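Local coordinates for protein BB0689 (Borrelia burgdorferi, PDB 4D53) that is an outer surface lipoprotein of the CAP superfamily whose precise molecular role is not firmly established, at residues K43-K48 with T54-L59. Residues are numbered along the deposited sequence; the frame is centred on the assembly and turned at random.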
loop_
_atom_site.group_PDB
_atom_site.type_symbol
_atom_site.label_atom_id
_atom_site.label_comp_id
_atom_site.label_asym_id
_atom_site.label_seq_id
_atom_site.Cartn_x
_atom_site.Cartn_y
_atom_site.Cartn_z
ATOM N N LYS A 43 -4.906 5.619 1.972
ATOM C CA LYS A 43 -5.202 6.196 3.230
ATOM C C LYS A 43 -6.654 5.980 3.691
ATOM O O LYS A 43 -6.896 5.582 4.827
ATOM C CB LYS A 43 -4.861 7.714 3.265
ATOM C CG LYS A 43 -5.136 8.374 4.609
ATOM C CD LYS A 43 -4.766 9.889 4.586
ATOM C CE LYS A 43 -4.871 10.528 5.959
ATOM N NZ LYS A 43 -4.498 11.956 5.899
ATOM N N GLU A 44 -7.575 6.145 2.766
ATOM C CA GLU A 44 -9.008 5.989 3.098
ATOM C C GLU A 44 -9.300 4.563 3.512
ATOM O O GLU A 44 -10.018 4.290 4.495
ATOM C CB GLU A 44 -9.862 6.337 1.891
ATOM C CG GLU A 44 -9.846 7.848 1.642
ATOM C CD GLU A 44 -10.903 8.354 0.624
ATOM O OE1 GLU A 44 -11.781 7.546 0.132
ATOM O OE2 GLU A 44 -10.789 9.593 0.362
ATOM N N TYR A 45 -8.675 3.654 2.761
ATOM C CA TYR A 45 -8.844 2.191 3.075
ATOM C C TYR A 45 -8.173 1.775 4.383
ATOM O O TYR A 45 -8.777 1.040 5.193
ATOM C CB TYR A 45 -8.361 1.349 1.897
ATOM C CG TYR A 45 -8.911 -0.068 1.994
ATOM C CD1 TYR A 45 -10.275 -0.317 2.078
ATOM C CD2 TYR A 45 -8.043 -1.192 1.996
ATOM C CE1 TYR A 45 -10.771 -1.596 2.125
ATOM C CE2 TYR A 45 -8.530 -2.468 2.038
ATOM C CZ TYR A 45 -9.908 -2.690 2.102
ATOM O OH TYR A 45 -10.419 -3.973 2.117
ATOM N N ALA A 46 -6.959 2.272 4.646
ATOM C CA ALA A 46 -6.271 1.935 5.843
ATOM C C ALA A 46 -7.126 2.344 7.070
ATOM O O ALA A 46 -7.245 1.620 8.099
ATOM C CB ALA A 46 -4.908 2.624 5.915
ATOM N N ILE A 47 -7.712 3.549 6.980
ATOM C CA ILE A 47 -8.552 4.062 8.114
ATOM C C ILE A 47 -9.812 3.156 8.349
ATOM O O ILE A 47 -10.127 2.818 9.479
ATOM C CB ILE A 47 -8.925 5.541 7.837
ATOM C CG1 ILE A 47 -7.654 6.395 8.099
ATOM C CG2 ILE A 47 -10.125 5.986 8.726
ATOM C CD1 ILE A 47 -7.792 7.802 7.546
ATOM N N LYS A 48 -10.419 2.700 7.268
ATOM C CA LYS A 48 -11.559 1.754 7.341
ATOM C C LYS A 48 -11.168 0.429 7.945
ATOM O O LYS A 48 -11.925 -0.125 8.775
ATOM C CB LYS A 48 -12.216 1.550 6.036
ATOM C CG LYS A 48 -12.846 2.782 5.504
ATOM C CD LYS A 48 -13.761 2.396 4.351
ATOM C CE LYS A 48 -14.510 3.626 3.856
ATOM N NZ LYS A 48 -14.964 3.282 2.499
ATOM N N THR A 54 -9.833 -5.145 11.208
ATOM C CA THR A 54 -9.687 -6.257 10.245
ATOM C C THR A 54 -8.547 -5.923 9.316
ATOM O O THR A 54 -8.195 -4.755 9.140
ATOM C CB THR A 54 -10.981 -6.437 9.397
ATOM O OG1 THR A 54 -10.908 -7.585 8.495
ATOM C CG2 THR A 54 -11.335 -5.273 8.500
ATOM N N ILE A 55 -8.021 -6.964 8.678
ATOM C CA ILE A 55 -7.227 -6.809 7.546
ATOM C C ILE A 55 -7.827 -7.743 6.454
ATOM O O ILE A 55 -7.965 -8.976 6.642
ATOM C CB ILE A 55 -5.756 -7.215 7.863
ATOM C CG1 ILE A 55 -5.121 -6.317 8.914
ATOM C CG2 ILE A 55 -5.012 -7.299 6.572
ATOM C CD1 ILE A 55 -4.928 -4.885 8.424
ATOM N N THR A 56 -8.185 -7.160 5.353
ATOM C CA THR A 56 -8.871 -7.881 4.254
ATOM C C THR A 56 -8.795 -7.057 3.009
ATOM O O THR A 56 -8.745 -5.811 3.102
ATOM C CB THR A 56 -10.346 -8.220 4.578
ATOM O OG1 THR A 56 -10.936 -8.779 3.396
ATOM C CG2 THR A 56 -11.096 -6.997 4.976
ATOM N N HIS A 57 -8.819 -7.680 1.836
ATOM C CA HIS A 57 -8.798 -6.932 0.553
ATOM C C HIS A 57 -10.209 -6.560 0.094
ATOM O O HIS A 57 -10.347 -5.815 -0.859
ATOM C CB HIS A 57 -8.120 -7.761 -0.556
ATOM C CG HIS A 57 -6.668 -8.001 -0.310
ATOM N ND1 HIS A 57 -5.708 -7.045 -0.575
ATOM C CD2 HIS A 57 -6.000 -9.108 0.109
ATOM C CE1 HIS A 57 -4.507 -7.560 -0.338
ATOM N NE2 HIS A 57 -4.657 -8.794 0.102
ATOM N N THR A 58 -11.262 -7.072 0.756
ATOM C CA THR A 58 -12.629 -6.962 0.217
ATOM C C THR A 58 -13.624 -6.360 1.196
ATOM O O THR A 58 -14.758 -6.788 1.306
ATOM C CB THR A 58 -13.179 -8.347 -0.194
ATOM O OG1 THR A 58 -13.125 -9.214 0.948
ATOM C CG2 THR A 58 -12.303 -8.893 -1.310
ATOM N N LEU A 59 -13.211 -5.360 1.946
ATOM C CA LEU A 59 -14.099 -4.812 2.961
ATOM C C LEU A 59 -15.341 -4.133 2.366
ATOM O O LEU A 59 -15.258 -3.398 1.373
ATOM C CB LEU A 59 -13.349 -3.921 3.947
ATOM C CG LEU A 59 -14.238 -3.355 5.077
ATOM C CD1 LEU A 59 -14.615 -4.539 6.035
ATOM C CD2 LEU A 59 -13.460 -2.348 5.880
#
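Tyr45 reaches from helix 36-52 to the backbone of the loop 54-59, and its side chain can be followed outward atom by atom. From CB the chain turns to a CG anti to the backbone N (chi1 -162°), a setting that carries the ring off the helix and on to the loop. Farther out, Tyr45 CE1 packs on Leu59 CB at 3.9 Å, meeting it obliquely, while Tyr45 CE2 comes within 3.5 Å of Thr56 O, which lies at the ring edge near its plane. At the tip, Tyr45 OH donates to Thr56 O at 2.7 Å, standing 42° above the carbonyl plane, and accepts from Leu59 N at 3.1 Å with a nearly straight N-H...O angle of 164°. The hydroxyl of the buried Tyr45 thus bridges Thr56 O and Leu59 N. Within this span Thr56 OG1 accepts from Thr58 N over 3.2 Å, an ST turn. Both segments belong to the CAP domain, where this loop leads from helix 36-52 to helix 64-69. Arg67 makes a cation-pi contact with Tyr45 and also hydrogen-bonds His57 O, while His57 ND1 bonds Glu80 of strand 75-84. Nearer the end of the helix, Leu59 CD2 meets Lys48 CB at 4.1 Å and lies 4.0 Å from Lys48 O, the carbonyl to which Asn52 ND2 donates.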